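Local structure of PTS system, lactose-specific IIBC components (Streptococcus pneumoniae, 3NBM) at residues Ile26-Gly29 and Ala30-Glu34; Gly45-Tyr48 and Asp49-Val53; Val82-Arg85 and Gly86-Ile90; Ala99-Phe102 and Val103-Tyr107. The protein probably relays a phosphoryl group from the IIA component to lactose as the sugar enters the cell through the membrane-embedded IIC component. All coordinates share one frame; numbering follows the deposited sequence.

Contact 1: Ile26-Gly29 and Ala30-Glu34; sequences INEG and ANLTE
Thr33 folds its hydroxyl back onto Gly29 in the last turn of helix 18-33, the helix of a beta-alpha-beta unit between strands 7-13 and 37-43. A Schellman motif closes this helix: Glu34, with positive phi, is its C-prime residue, Val35 N bonds to Ala30 O, and Glu34 N to Asn31 O. The tight side is lined by Ile26, Gly29 and Ala30. Ile26 reaches Val37 and Ala39 of the neighbouring strand as well as Ala99 and Val103 of helix 96-105, and Ala30 CB sits 3.4 Å from Ile26 O while packing on Val37. Asn27, beside them, turns its OD1 to Ala39 N. The other flank faces solvent and is looser. There Glu28 and Leu32 run side by side, meeting at Glu28 CG and Leu32 CD1 (3.7 Å), while the carboxylate of Glu28 extends onward. A water accepts from Asn31 ND2 at 2.9 Å and gives only a weak bond to Glu28 O, and a glycerol, probably from the crystallisation liquor, bonds to Asn31 OD1. With OG1 of Thr33 placed beside its own backbone N (chi1 -44°), Gly29 O is gripped from opposite faces of its plane, by Thr33 N at 2.9 Å and by Thr33 OG1 at 2.7 Å.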
# COMPACT_ATOMS: atom_id res chain seq x y z
N ILE A 26 4.56 -6.58 4.23
CA ILE A 26 5.53 -5.54 3.94
C ILE A 26 6.39 -5.29 5.17
O ILE A 26 7.63 -5.21 5.09
CB ILE A 26 4.84 -4.23 3.52
CG1 ILE A 26 4.16 -4.39 2.16
CG2 ILE A 26 5.87 -3.06 3.54
CD1 ILE A 26 3.17 -3.28 1.83
N ASN A 27 5.74 -5.14 6.32
CA ASN A 27 6.46 -4.88 7.56
C ASN A 27 7.39 -6.01 7.95
O ASN A 27 8.50 -5.77 8.43
CB ASN A 27 5.51 -4.56 8.71
CG ASN A 27 4.87 -3.20 8.57
OD1 ASN A 27 5.47 -2.30 7.99
ND2 ASN A 27 3.68 -3.03 9.15
N GLU A 28 6.96 -7.26 7.77
CA GLU A 28 7.82 -8.38 8.09
C GLU A 28 9.02 -8.37 7.13
O GLU A 28 10.17 -8.62 7.54
CB GLU A 28 7.04 -9.69 8.00
CG GLU A 28 7.89 -10.96 8.31
CD GLU A 28 7.09 -12.30 8.35
OE1 GLU A 28 5.83 -12.30 8.27
OE2 GLU A 28 7.76 -13.36 8.50
N GLY A 29 8.78 -8.12 5.85
CA GLY A 29 9.88 -8.09 4.90
C GLY A 29 10.84 -6.96 5.23
O GLY A 29 12.06 -7.12 5.22
N ALA A 30 10.30 -5.78 5.54
CA ALA A 30 11.15 -4.63 5.89
C ALA A 30 12.01 -4.93 7.13
O ALA A 30 13.20 -4.63 7.18
CB ALA A 30 10.28 -3.39 6.13
N ASN A 31 11.39 -5.54 8.13
CA ASN A 31 12.08 -5.85 9.37
C ASN A 31 13.21 -6.85 9.11
O ASN A 31 14.34 -6.61 9.53
CB ASN A 31 11.11 -6.43 10.38
CG ASN A 31 11.78 -6.77 11.66
OD1 ASN A 31 12.36 -5.91 12.32
ND2 ASN A 31 11.77 -8.06 12.01
N LEU A 32 12.91 -7.94 8.40
CA LEU A 32 13.89 -8.99 8.17
C LEU A 32 15.04 -8.52 7.28
O LEU A 32 16.18 -8.95 7.45
CB LEU A 32 13.19 -10.24 7.59
CG LEU A 32 12.22 -10.96 8.55
CD1 LEU A 32 11.43 -12.08 7.87
CD2 LEU A 32 12.97 -11.53 9.77
N THR A 33 14.73 -7.66 6.33
CA THR A 33 15.70 -7.12 5.39
C THR A 33 16.43 -5.88 5.93
O THR A 33 17.44 -5.45 5.37
CB THR A 33 15.00 -6.79 4.06
OG1 THR A 33 14.13 -7.89 3.75
CG2 THR A 33 15.98 -6.61 2.93
N GLU A 34 15.92 -5.33 7.04
CA GLU A 34 16.46 -4.14 7.67
C GLU A 34 16.45 -2.94 6.74
O GLU A 34 17.46 -2.26 6.58
CB GLU A 34 17.85 -4.38 8.23
CG GLU A 34 17.85 -5.49 9.28
CD GLU A 34 19.26 -5.96 9.60
OE1 GLU A 34 19.76 -5.71 10.72
OE2 GLU A 34 19.88 -6.56 8.71
O HOH W 1 10.01 -9.95 10.60

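Contact 2: Gly45-Tyr48 and Asp49-Val53; sequences GAHY and DIMGV
His47 and Met51, a selenomethionine, lie side by side and point the same way, the selenium coming down beside the imidazole. SE stands 3.9 Å from His47 CD2, and the line from SE to the ring centroid leans 73° off the ring normal, an oblique Met-aromatic approach, here through selenium. In both side chains the first torsion sets CG between the backbone N and the carbonyl carbon (chi1 69° in His47, 60° in Met51), and from there the extended chi2 of Met51 carries SE out to His47 CD2. The turn of the backbone itself leaves Met51 CB 3.2 Å from His47 O. On one face of the tyrosine, His47 CE1 rests 3.5 Å above the ring plane of Tyr48, toward its rim. The rotation of the imidazole is fixed from its edge, where Gly45 N donates in plane to His47 ND1 over 3.0 Å. Ile50 goes elsewhere, laying CG1 along His47 CA and O. Beyond these groups, Tyr44 meets the imidazole and Asp73 of helix 67-74 touches Tyr48 and Met51. A water ties Ala46 O to Asp49 N, 2.8 Å from each. His47 O takes two weak bonds, from Ile50 N and from Met51 N, and the backbone angles of Tyr48 and Asp49 are those of a type I beta turn, here leading into the 3-10 segment 51-53 of the connection between strands 37-43 and 56-59.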
# COMPACT_ATOMS: atom_id res chain seq x y z
N GLY A 45 -11.95 5.59 2.25
CA GLY A 45 -12.94 6.50 2.80
C GLY A 45 -12.56 7.12 4.13
O GLY A 45 -13.11 8.16 4.50
N ALA A 46 -11.62 6.50 4.86
CA ALA A 46 -11.05 7.06 6.09
C ALA A 46 -9.72 7.74 5.83
O ALA A 46 -9.07 8.19 6.76
CB ALA A 46 -10.89 5.99 7.18
N HIS A 47 -9.35 7.88 4.55
CA HIS A 47 -7.99 8.25 4.18
C HIS A 47 -7.82 9.69 3.69
O HIS A 47 -6.69 10.11 3.44
CB HIS A 47 -7.48 7.31 3.10
CG HIS A 47 -8.19 7.51 1.82
ND1 HIS A 47 -9.49 7.10 1.60
CD2 HIS A 47 -7.82 8.20 0.72
CE1 HIS A 47 -9.86 7.49 0.40
NE2 HIS A 47 -8.87 8.16 -0.15
N TYR A 48 -8.90 10.44 3.50
CA TYR A 48 -8.79 11.69 2.77
C TYR A 48 -7.90 12.72 3.44
O TYR A 48 -7.25 13.48 2.75
CB TYR A 48 -10.17 12.27 2.48
CG TYR A 48 -10.98 11.44 1.54
CD1 TYR A 48 -10.60 11.27 0.23
CD2 TYR A 48 -12.17 10.85 1.94
CE1 TYR A 48 -11.35 10.53 -0.64
CE2 TYR A 48 -12.93 10.08 1.08
CZ TYR A 48 -12.53 9.94 -0.22
OH TYR A 48 -13.23 9.21 -1.12
N ASP A 49 -7.86 12.73 4.77
CA ASP A 49 -7.01 13.69 5.48
C ASP A 49 -5.65 13.14 5.83
O ASP A 49 -4.73 13.93 6.02
CB ASP A 49 -7.67 14.17 6.77
CG ASP A 49 -8.87 15.07 6.52
OD1 ASP A 49 -8.81 15.98 5.66
OD2 ASP A 49 -9.88 14.84 7.16
N ILE A 50 -5.51 11.82 5.96
CA ILE A 50 -4.24 11.21 6.32
C ILE A 50 -3.39 10.85 5.13
O ILE A 50 -2.21 10.55 5.28
CB ILE A 50 -4.39 9.97 7.22
CG1 ILE A 50 -5.20 8.83 6.55
CG2 ILE A 50 -5.03 10.35 8.56
CD1 ILE A 50 -5.09 7.48 7.25
N MSE A 51 -3.95 10.87 3.92
CA MSE A 51 -3.20 10.35 2.79
C MSE A 51 -1.90 11.13 2.56
O MSE A 51 -0.92 10.56 2.09
CB MSE A 51 -4.08 10.27 1.53
CG MSE A 51 -4.65 11.57 1.07
SE MSE A 51 -5.80 11.34 -0.52
CE MSE A 51 -4.49 10.77 -1.79
N GLY A 52 -1.86 12.43 2.87
CA GLY A 52 -0.66 13.20 2.71
C GLY A 52 0.50 12.84 3.60
O GLY A 52 1.63 13.25 3.35
N VAL A 53 0.25 12.04 4.63
CA VAL A 53 1.31 11.51 5.49
C VAL A 53 2.14 10.45 4.75
O VAL A 53 3.27 10.15 5.14
CB VAL A 53 0.65 10.87 6.81
CG1 VAL A 53 1.63 9.99 7.61
CG2 VAL A 53 -0.02 11.96 7.65
O HOH W 2 -8.26 10.83 6.78
O HOH W 3 -4.30 14.41 2.87

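Contact 3: Val82-Arg85 and Gly86-Ile90; sequences VATR and GMEYI
Thr84 OG1 comes obliquely to the phenol ring of Tyr89, 3.4 Å from Tyr89 CD1; that hydroxyl is itself bonded to Leu59 O on the neighbouring strand, and Pro61 also touches the ring. The carboxylate of Glu88 is the next flat group: its OE1 is approached nearly end-on by the backbone of Arg85, whose N donates to it at 2.9 Å with an N-H...O angle of 160°. The guanidinium of Arg85 holds a water in its plane at the edge, NH1 to water 2.9 Å, and the same water donates to Glu88 OE1 and Ala83 O. Between the two charged groups this water is the link, with Arg85 NH1 and Glu88 OE1 5.5 Å apart.

Arg85 is the N-cap of helix 86-93, at the turn of a strand-turn-helix, and the bond from its N to Glu88, three residues on, is the one half of a capping box that forms here. Glu88 can make it because its chain is extended, with CG anti to the backbone N (chi1 170°), which carries the carboxylate back to Thr84 CA, 3.2 Å from OE1. The first turn is closed by Tyr89 N, which donates to Arg85 O at 2.9 Å. The Tyr89 side chain crosses that of Thr84 obliquely, and its OH bonds to Thr18 O, beside what is probably the phosphate-binding loop. On the carboxylate's other oxygen, a second water links Glu88 OE2 to Ala83 O, sitting 2.7 Å from OE2.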
# COMPACT_ATOMS: atom_id res chain seq x y z
N VAL A 82 -0.72 2.82 -6.44
CA VAL A 82 -0.69 1.57 -7.21
C VAL A 82 -1.95 0.77 -6.90
O VAL A 82 -2.40 0.72 -5.77
CB VAL A 82 0.58 0.72 -6.97
CG1 VAL A 82 1.84 1.56 -7.07
CG2 VAL A 82 0.52 0.05 -5.68
N ALA A 83 -2.53 0.19 -7.94
CA ALA A 83 -3.68 -0.71 -7.80
C ALA A 83 -3.24 -2.14 -8.03
O ALA A 83 -2.33 -2.38 -8.81
CB ALA A 83 -4.81 -0.37 -8.77
N THR A 84 -3.91 -3.07 -7.37
CA THR A 84 -3.59 -4.48 -7.48
C THR A 84 -4.80 -5.28 -7.97
O THR A 84 -5.96 -4.85 -7.91
CB THR A 84 -3.12 -5.06 -6.12
OG1 THR A 84 -4.17 -4.98 -5.16
CG2 THR A 84 -1.86 -4.31 -5.63
N ARG A 85 -4.49 -6.48 -8.45
CA ARG A 85 -5.48 -7.47 -8.83
C ARG A 85 -5.33 -8.70 -7.94
O ARG A 85 -4.31 -8.87 -7.28
CB ARG A 85 -5.37 -7.73 -10.34
CG ARG A 85 -5.83 -6.55 -11.18
CD ARG A 85 -5.36 -6.62 -12.63
NE ARG A 85 -6.00 -5.59 -13.43
CZ ARG A 85 -5.70 -4.30 -13.42
NH1 ARG A 85 -4.73 -3.85 -12.65
NH2 ARG A 85 -6.41 -3.46 -14.16
N GLY A 86 -6.34 -9.55 -7.91
CA GLY A 86 -6.48 -10.59 -6.87
C GLY A 86 -5.32 -11.55 -6.72
O GLY A 86 -4.81 -11.71 -5.64
N MSE A 87 -4.90 -12.20 -7.80
CA MSE A 87 -3.84 -13.20 -7.70
C MSE A 87 -2.50 -12.56 -7.32
O MSE A 87 -1.78 -13.05 -6.43
CB MSE A 87 -3.77 -14.00 -9.01
CG MSE A 87 -5.03 -14.81 -9.29
SE MSE A 87 -5.31 -16.25 -8.01
CE MSE A 87 -3.98 -17.45 -8.72
N GLU A 88 -2.18 -11.43 -7.95
CA GLU A 88 -1.03 -10.61 -7.63
C GLU A 88 -0.98 -10.28 -6.14
O GLU A 88 0.02 -10.49 -5.45
CB GLU A 88 -1.13 -9.31 -8.47
CG GLU A 88 -0.15 -8.20 -8.12
CD GLU A 88 -0.46 -6.87 -8.81
OE1 GLU A 88 -1.66 -6.56 -9.05
OE2 GLU A 88 0.52 -6.15 -9.10
N TYR A 89 -2.07 -9.72 -5.64
CA TYR A 89 -2.13 -9.26 -4.27
C TYR A 89 -1.96 -10.42 -3.28
O TYR A 89 -1.20 -10.34 -2.31
CB TYR A 89 -3.46 -8.53 -4.05
CG TYR A 89 -3.63 -7.98 -2.67
CD1 TYR A 89 -3.20 -6.70 -2.38
CD2 TYR A 89 -4.22 -8.71 -1.64
CE1 TYR A 89 -3.36 -6.16 -1.14
CE2 TYR A 89 -4.36 -8.18 -0.38
CZ TYR A 89 -3.94 -6.89 -0.15
OH TYR A 89 -4.09 -6.30 1.10
N ILE A 90 -2.70 -11.51 -3.51
CA ILE A 90 -2.64 -12.64 -2.59
C ILE A 90 -1.22 -13.22 -2.56
O ILE A 90 -0.71 -13.53 -1.49
CB ILE A 90 -3.73 -13.68 -2.91
CG1 ILE A 90 -5.12 -13.08 -2.61
CG2 ILE A 90 -3.47 -14.98 -2.14
CD1 ILE A 90 -5.39 -12.68 -1.16
O HOH W 4 0.23 -3.50 -9.21
O HOH W 5 -2.58 -4.77 -10.95

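Contact 4: Ala99-Phe102 and Val103-Tyr107; sequences ALQF and VLEHY
Phe102 and His106 meet obliquely across the last turn of helix 96-105, and their torsions decide how. Phe102 sends CG anti to its backbone nitrogen and beside the carbonyl carbon (chi1 179°), while in His106 CG lies beside the backbone N and anti to the carbonyl carbon (chi1 -70°), so that the imidazole swings back along the helix. Its CE1 hangs over one face of the Phe102 ring, toward the rim, 3.4 Å from Phe102 CE1. The two planes are inclined at 40°. On the outer side Gln101 and Glu105 are both extended and cross; Glu105 OE2 comes 3.3 Å from Gln101 CG in the conformer described, though Glu105 has a second one. Leu100 and Leu104 run side by side, with Leu100 CG 4.2 Å from Leu104 CD1. Val103 turns inward onto Leu7 and Val9 of strand 7-13 and onto Ile26, bringing this helix against the parallel sheet and helix 18-33, while Phe102 and His106 both rest on Val82. In the ring plane of His106, ND1 donates to Phe102 O at 2.8 Å, and His106 N adds a weak bond to the same oxygen at 3.2 Å. A carbonyl at the helix end is therefore satisfied by side chain and backbone together; the side-chain bond implies a proton on ND1 and, lying in the ring plane, also fixes the rotation of the imidazole.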
# COMPACT_ATOMS: atom_id res chain seq x y z
N ALA A 99 6.64 -8.85 -1.05
CA ALA A 99 5.86 -7.65 -0.65
C ALA A 99 6.79 -6.44 -0.53
O ALA A 99 6.46 -5.37 -1.02
CB ALA A 99 5.10 -7.93 0.64
N LEU A 100 7.95 -6.62 0.10
CA LEU A 100 8.90 -5.52 0.24
C LEU A 100 9.43 -5.08 -1.13
O LEU A 100 9.54 -3.89 -1.43
CB LEU A 100 10.07 -5.95 1.13
CG LEU A 100 11.13 -4.87 1.32
CD1 LEU A 100 10.56 -3.67 2.11
CD2 LEU A 100 12.35 -5.44 2.01
N GLN A 101 9.79 -6.05 -1.96
CA GLN A 101 10.28 -5.73 -3.30
C GLN A 101 9.23 -4.95 -4.11
O GLN A 101 9.56 -4.00 -4.80
CB GLN A 101 10.69 -6.99 -4.02
CG GLN A 101 11.24 -6.78 -5.36
CD GLN A 101 11.43 -8.10 -6.05
OE1 GLN A 101 10.45 -8.87 -6.29
NE2 GLN A 101 12.68 -8.40 -6.38
N PHE A 102 7.98 -5.34 -3.99
CA PHE A 102 6.89 -4.65 -4.66
C PHE A 102 6.83 -3.18 -4.24
O PHE A 102 6.68 -2.30 -5.07
CB PHE A 102 5.57 -5.36 -4.34
CG PHE A 102 4.37 -4.72 -4.96
CD1 PHE A 102 3.93 -5.10 -6.23
CD2 PHE A 102 3.63 -3.77 -4.27
CE1 PHE A 102 2.81 -4.52 -6.78
CE2 PHE A 102 2.52 -3.21 -4.84
CZ PHE A 102 2.11 -3.60 -6.08
N VAL A 103 6.92 -2.92 -2.93
CA VAL A 103 6.90 -1.55 -2.44
C VAL A 103 8.04 -0.74 -3.07
O VAL A 103 7.83 0.33 -3.64
CB VAL A 103 6.98 -1.52 -0.90
CG1 VAL A 103 7.38 -0.12 -0.40
CG2 VAL A 103 5.66 -2.00 -0.29
N LEU A 104 9.26 -1.25 -2.97
CA LEU A 104 10.40 -0.48 -3.44
C LEU A 104 10.38 -0.31 -4.96
O LEU A 104 10.80 0.74 -5.46
CB LEU A 104 11.72 -1.07 -2.88
CG LEU A 104 11.86 -0.84 -1.35
CD1 LEU A 104 12.90 -1.71 -0.71
CD2 LEU A 104 12.13 0.65 -1.06
N GLU A 105 9.89 -1.31 -5.69
CA GLU A 105 9.86 -1.16 -7.14
C GLU A 105 8.83 -0.10 -7.56
O GLU A 105 8.96 0.46 -8.65
CB GLU A 105 9.66 -2.51 -7.86
CG GLU A 105 10.91 -3.36 -7.81
CD GLU A 105 10.75 -4.80 -8.28
OE1 GLU A 105 9.62 -5.24 -8.59
OE2 GLU A 105 11.80 -5.47 -8.34
N HIS A 106 7.88 0.22 -6.67
CA HIS A 106 6.91 1.27 -6.91
C HIS A 106 7.21 2.59 -6.22
O HIS A 106 6.36 3.48 -6.18
CB HIS A 106 5.52 0.78 -6.53
CG HIS A 106 5.00 -0.24 -7.47
ND1 HIS A 106 5.28 -1.58 -7.34
CD2 HIS A 106 4.29 -0.12 -8.62
CE1 HIS A 106 4.73 -2.24 -8.34
NE2 HIS A 106 4.12 -1.38 -9.13
N TYR A 107 8.43 2.72 -5.71
CA TYR A 107 8.87 3.97 -5.16
C TYR A 107 10.36 4.16 -5.46
O TYR A 107 11.21 4.14 -4.58
CB TYR A 107 8.59 4.05 -3.66
CG TYR A 107 8.54 5.48 -3.22
CD1 TYR A 107 7.35 6.20 -3.32
CD2 TYR A 107 9.68 6.16 -2.82
CE1 TYR A 107 7.27 7.52 -2.99
CE2 TYR A 107 9.60 7.51 -2.47
CZ TYR A 107 8.40 8.18 -2.57
OH TYR A 107 8.34 9.52 -2.25

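Overall arrangement
Contact 4 lies between contacts 1 and 3 in the fold and touches both. Contact 1, centres about 12 Å away, meets it through Ile26 CD1 and Val103 CG2 (3.5 Å), packing helix 18-33 against helix 96-105. Contact 3, centres about 13 Å away, also meets it: Glu88 OE2 lies 3.6 Å from Phe102 CE1, and Phe102 packs on Thr84 and Val82 as well. Contacts 1 and 3 do not touch, their nearest atoms being about 8 Å apart. Contact 2 stands apart beside helix 67-74, on the opposite side of the chain's centre from contacts 3 and 4, its nearest atoms about 9 Å from contact 4. Contact 3 is tied through Tyr89 to Thr18, near the probable phosphate-binding loop after strand 7-13.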